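Local atomic coordinates of mandelate racemase/muconate lactonizing enzyme (Roseovarius nubinhibens, PDB entry 2QDD), a protein that is of unknown specific function but belongs to the magnesium-dependent mandelate racemase/muconate lactonizing enzymes of the enolase superfamily. Residues Ala305-Ala310 with Leu319-Gly324; Ile266-Asn269 with Gly273-Arg276. One frame throughout, in Å; residues are numbered along the deposited sequence.

Contact 1: residues Ala305-Ala310 with Leu319-Gly324; sequences AALHLA and LASWLG
Neither flat side chain, Trp322 or His308, lies in the interface where Leu307 and Ala310 meet Ser321 and Leu323. Gly324 N, which is hydrogen-bonded to Asp303 OD1, sits over one face of the Trp322 indole, 3.9 Å above the plane and displaced toward the rim, and the ring also meets His327, the planes inclined by about 35°. The His308 imidazole lies nearly parallel to the ring of Trp124, at about 15°, and its NE2 is bonded to Leu353 O.

The contact itself is made by small and aliphatic groups. The evidence is a cluster around Leu307 CD1, which is 3.9 Å from Leu323 CD1 and 4.0 Å from Ser321 CB; the two leucine side chains run obliquely across each other. One helical turn further, Ala310 CB lies 3.6 Å from Ser321 OG, an apolar methyl against a hydroxyl. With chi1 at -75°, OG stands beside the backbone N of Ser321 and opposite its carbonyl carbon, and the hydroxyl is satisfied by Ile293 O. Ser321 is thus held to the strand before the helix while its CB and OG are in van der Waals contact with Leu307 CD1 and Ala310 CB.

Backbone bonds place the segment 319-324: Leu319 pairs with Met291, and Ser321 with Pro136 and Asn138. Though not a regular strand, it bridges strands 290-293 and 135-141, and helix 300-311 packs on its outer side. This is the closing position of the modified (beta/alpha)7beta barrel of the enolase superfamily, here with the Ser321 side chain about 12 Å from that of Glu220, a residue of the magnesium site, which is empty in this chain.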
loop_
_atom_site.group_PDB
_atom_site.type_symbol
_atom_site.label_atom_id
_atom_site.label_comp_id
_atom_site.label_asym_id
_atom_site.label_seq_id
_atom_site.Cartn_x
_atom_site.Cartn_y
_atom_site.Cartn_z
ATOM N N ALA A 305 1.966 10.325 -40.690
ATOM C CA ALA A 305 1.097 9.420 -39.929
ATOM C C ALA A 305 0.928 9.829 -38.467
ATOM O O ALA A 305 -0.191 9.905 -37.957
ATOM C CB ALA A 305 1.618 8.002 -40.025
ATOM N N ALA A 306 2.048 10.113 -37.812
ATOM C CA ALA A 306 2.052 10.499 -36.408
ATOM C C ALA A 306 1.559 11.928 -36.187
ATOM O O ALA A 306 0.990 12.235 -35.139
ATOM C CB ALA A 306 3.432 10.317 -35.831
ATOM N N LEU A 307 1.773 12.794 -37.178
ATOM C CA LEU A 307 1.306 14.181 -37.118
ATOM C C LEU A 307 -0.205 14.321 -37.264
ATOM O O LEU A 307 -0.790 15.272 -36.754
ATOM C CB LEU A 307 2.025 15.063 -38.141
ATOM C CG LEU A 307 2.217 16.506 -37.667
ATOM C CD1 LEU A 307 3.631 16.743 -37.178
ATOM C CD2 LEU A 307 1.856 17.484 -38.754
ATOM N N HIS A 308 -0.829 13.369 -37.950
ATOM C CA HIS A 308 -2.284 13.218 -37.942
ATOM C C HIS A 308 -2.836 12.950 -36.536
ATOM O O HIS A 308 -3.889 13.483 -36.167
ATOM C CB HIS A 308 -2.713 12.084 -38.885
ATOM C CG HIS A 308 -2.813 12.488 -40.325
ATOM N ND1 HIS A 308 -3.797 13.327 -40.799
ATOM C CD2 HIS A 308 -2.068 12.140 -41.402
ATOM C CE1 HIS A 308 -3.645 13.490 -42.101
ATOM N NE2 HIS A 308 -2.603 12.781 -42.491
ATOM N N LEU A 309 -2.128 12.115 -35.767
ATOM C CA LEU A 309 -2.474 11.857 -34.366
ATOM C C LEU A 309 -2.194 13.069 -33.482
ATOM O O LEU A 309 -3.023 13.431 -32.650
ATOM C CB LEU A 309 -1.746 10.614 -33.834
ATOM C CG LEU A 309 -2.287 10.004 -32.531
ATOM C CD1 LEU A 309 -3.686 9.443 -32.695
ATOM C CD2 LEU A 309 -1.355 8.929 -32.016
ATOM N N ALA A 310 -1.029 13.686 -33.674
ATOM C CA ALA A 310 -0.666 14.933 -32.992
ATOM C C ALA A 310 -1.694 16.068 -33.159
ATOM O O ALA A 310 -2.055 16.724 -32.180
ATOM C CB ALA A 310 0.720 15.393 -33.431
ATOM N N LEU A 319 1.990 18.431 -26.949
ATOM C CA LEU A 319 3.235 19.194 -26.985
ATOM C C LEU A 319 3.856 19.122 -28.384
ATOM O O LEU A 319 3.215 18.634 -29.314
ATOM C CB LEU A 319 4.202 18.691 -25.906
ATOM C CG LEU A 319 3.751 18.834 -24.448
ATOM C CD1 LEU A 319 4.515 17.866 -23.563
ATOM C CD2 LEU A 319 3.921 20.256 -23.949
ATOM N N ALA A 320 5.089 19.609 -28.525
ATOM C CA ALA A 320 5.790 19.631 -29.811
ATOM C C ALA A 320 6.026 18.241 -30.413
ATOM O O ALA A 320 6.198 17.263 -29.692
ATOM C CB ALA A 320 7.101 20.385 -29.684
ATOM N N SER A 321 6.011 18.165 -31.740
ATOM C CA SER A 321 6.401 16.957 -32.458
ATOM C C SER A 321 7.838 17.063 -32.948
ATOM O O SER A 321 8.387 18.154 -33.068
ATOM C CB SER A 321 5.468 16.704 -33.640
ATOM O OG SER A 321 4.212 16.213 -33.209
ATOM N N TRP A 322 8.443 15.914 -33.211
ATOM C CA TRP A 322 9.729 15.827 -33.883
ATOM C C TRP A 322 9.469 15.294 -35.290
ATOM O O TRP A 322 8.602 14.438 -35.488
ATOM C CB TRP A 322 10.628 14.879 -33.094
ATOM C CG TRP A 322 12.003 14.658 -33.633
ATOM C CD1 TRP A 322 13.044 15.531 -33.605
ATOM C CD2 TRP A 322 12.500 13.456 -34.243
ATOM N NE1 TRP A 322 14.158 14.959 -34.174
ATOM C CE2 TRP A 322 13.851 13.684 -34.571
ATOM C CE3 TRP A 322 11.929 12.214 -34.551
ATOM C CZ2 TRP A 322 14.646 12.715 -35.194
ATOM C CZ3 TRP A 322 12.720 11.248 -35.163
ATOM C CH2 TRP A 322 14.064 11.506 -35.480
ATOM N N LEU A 323 10.202 15.819 -36.267
ATOM C CA LEU A 323 10.129 15.309 -37.633
ATOM C C LEU A 323 11.403 14.548 -37.979
ATOM O O LEU A 323 12.497 15.121 -37.991
ATOM C CB LEU A 323 9.895 16.455 -38.624
ATOM C CG LEU A 323 8.481 16.819 -39.103
ATOM C CD1 LEU A 323 7.358 16.413 -38.151
ATOM C CD2 LEU A 323 8.408 18.304 -39.441
ATOM N N GLY A 324 11.248 13.251 -38.235
ATOM C CA GLY A 324 12.358 12.374 -38.617
ATOM C C GLY A 324 13.106 12.806 -39.867
ATOM O O GLY A 324 14.342 12.772 -39.896
#

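Contact 2: residues Ile266-Asn269 with Gly273-Arg276; sequences IKPN and GLTR
The amide of Gly273 reaches back five residues to the carbonyl of Pro268, with Gly273 N 2.9 Å from Pro268 O. This bond spans the junction between the sixth strand and sixth main helix of the TIM-like barrel, where a short helix, 268-271, intervenes. With an N-H...O angle of 146°, it closes the stretch 268-273 just before helix 274-287 begins.

Gly273 occupies the N-cap position of that helix. Its backbone has a positive phi at which a CB would press on the preceding carbonyl, so the lack of a side chain fits the turn. Beyond it, the Asp108 carboxylate bonds to Leu274 N through OD2 and to Thr275 OG1 through OD1, tying the first turn of the helix to helix 101-119.

Lys267 occupies the N-cap position of the short helix, and its side chain leads away from the contact to the metal site: NZ forms a salt bridge with Asp243, one of the magnesium-binding residues, and a hydrogen bond with Tyr59 OH. Pro268, next in the chain, turns its ring the other way, against the start of the longer helix.

Packing seconds the hydrogen bond. Pro268 CB lies 4.0 Å from Gly273 O, on the backbone of the N-cap residue. In Leu274 CG nearly eclipses the CA hydrogen, and this chi1 of -122°, together with a chi2 of 23°, leaves CD1 4.4 Å from Pro268 CG, a loose apolar touch.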
loop_
_atom_site.group_PDB
_atom_site.type_symbol
_atom_site.label_atom_id
_atom_site.label_comp_id
_atom_site.label_asym_id
_atom_site.label_seq_id
_atom_site.Cartn_x
_atom_site.Cartn_y
_atom_site.Cartn_z
ATOM N N ILE A 266 4.433 9.306 -27.463
ATOM C CA ILE A 266 3.808 8.212 -28.205
ATOM C C ILE A 266 4.424 8.086 -29.596
ATOM O O ILE A 266 4.473 9.058 -30.360
ATOM C CB ILE A 266 2.272 8.365 -28.319
ATOM C CG1 ILE A 266 1.665 8.749 -26.966
ATOM C CG2 ILE A 266 1.642 7.068 -28.835
ATOM C CD1 ILE A 266 0.311 9.356 -27.086
ATOM N N LYS A 267 4.914 6.886 -29.901
ATOM C CA LYS A 267 5.573 6.607 -31.167
ATOM C C LYS A 267 5.022 5.313 -31.745
ATOM O O LYS A 267 5.228 4.253 -31.159
ATOM C CB LYS A 267 7.091 6.503 -30.976
ATOM C CG LYS A 267 7.737 7.790 -30.496
ATOM C CD LYS A 267 9.227 7.698 -30.501
ATOM C CE LYS A 267 9.805 8.764 -29.602
ATOM N NZ LYS A 267 11.285 8.641 -29.543
ATOM N N PRO A 268 4.314 5.396 -32.888
ATOM C CA PRO A 268 3.642 4.256 -33.526
ATOM C C PRO A 268 4.524 3.017 -33.736
ATOM O O PRO A 268 4.061 1.900 -33.507
ATOM C CB PRO A 268 3.190 4.825 -34.875
ATOM C CG PRO A 268 3.026 6.272 -34.632
ATOM C CD PRO A 268 4.098 6.643 -33.649
ATOM N N ASN A 269 5.780 3.215 -34.143
ATOM C CA ASN A 269 6.715 2.103 -34.313
ATOM C C ASN A 269 7.139 1.407 -33.015
ATOM O O ASN A 269 7.534 0.247 -33.037
ATOM C CB ASN A 269 7.937 2.512 -35.145
ATOM C CG ASN A 269 8.575 1.323 -35.882
ATOM O OD1 ASN A 269 9.604 0.798 -35.463
ATOM N ND2 ASN A 269 7.953 0.897 -36.976
ATOM N N GLY A 273 1.487 0.801 -34.127
ATOM C CA GLY A 273 0.626 1.414 -35.129
ATOM C C GLY A 273 -0.249 2.521 -34.588
ATOM O O GLY A 273 -0.082 2.961 -33.454
ATOM N N LEU A 274 -1.187 2.957 -35.420
ATOM C CA LEU A 274 -2.023 4.109 -35.147
ATOM C C LEU A 274 -3.204 3.714 -34.268
ATOM O O LEU A 274 -3.651 4.504 -33.436
ATOM C CB LEU A 274 -2.537 4.675 -36.471
ATOM C CG LEU A 274 -2.284 6.113 -36.921
ATOM C CD1 LEU A 274 -1.064 6.765 -36.263
ATOM C CD2 LEU A 274 -2.150 6.124 -38.441
ATOM N N THR A 275 -3.716 2.501 -34.480
ATOM C CA THR A 275 -4.799 1.933 -33.668
ATOM C C THR A 275 -4.394 1.820 -32.193
ATOM O O THR A 275 -5.141 2.242 -31.308
ATOM C CB THR A 275 -5.228 0.547 -34.214
ATOM O OG1 THR A 275 -5.688 0.687 -35.566
ATOM C CG2 THR A 275 -6.338 -0.073 -33.363
ATOM N N ARG A 276 -3.204 1.266 -31.946
ATOM C CA ARG A 276 -2.666 1.152 -30.594
ATOM C C ARG A 276 -2.289 2.521 -30.017
ATOM O O ARG A 276 -2.544 2.790 -28.846
ATOM C CB ARG A 276 -1.473 0.190 -30.561
ATOM C CG ARG A 276 -1.804 -1.274 -30.928
ATOM C CD ARG A 276 -2.432 -2.045 -29.776
ATOM N NE ARG A 276 -2.851 -3.391 -30.171
ATOM C CZ ARG A 276 -4.079 -3.721 -30.574
ATOM N NH1 ARG A 276 -4.351 -4.978 -30.904
ATOM N NH2 ARG A 276 -5.037 -2.808 -30.652
#

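Contact 2 comes first along the chain: after strand 263-266 it closes the tight loop through helix 268-271 and delivers the chain into helix 274-287. Strand 290-293 and helix 300-311 follow, and contact 1 then closes a second loop, from the C-terminal half of that helix back to the barrel wall at 319-324. The two loops lie in series, neither nested nor crossed, with centres about 11 Å apart. They meet at the side of helix 300-311: Ala305 O packs 3.7 Å from Leu274 CD1, and Ala306 CB lies 4.2 Å from Pro268 CG. Consecutive strand-helix units of one barrel are thereby joined.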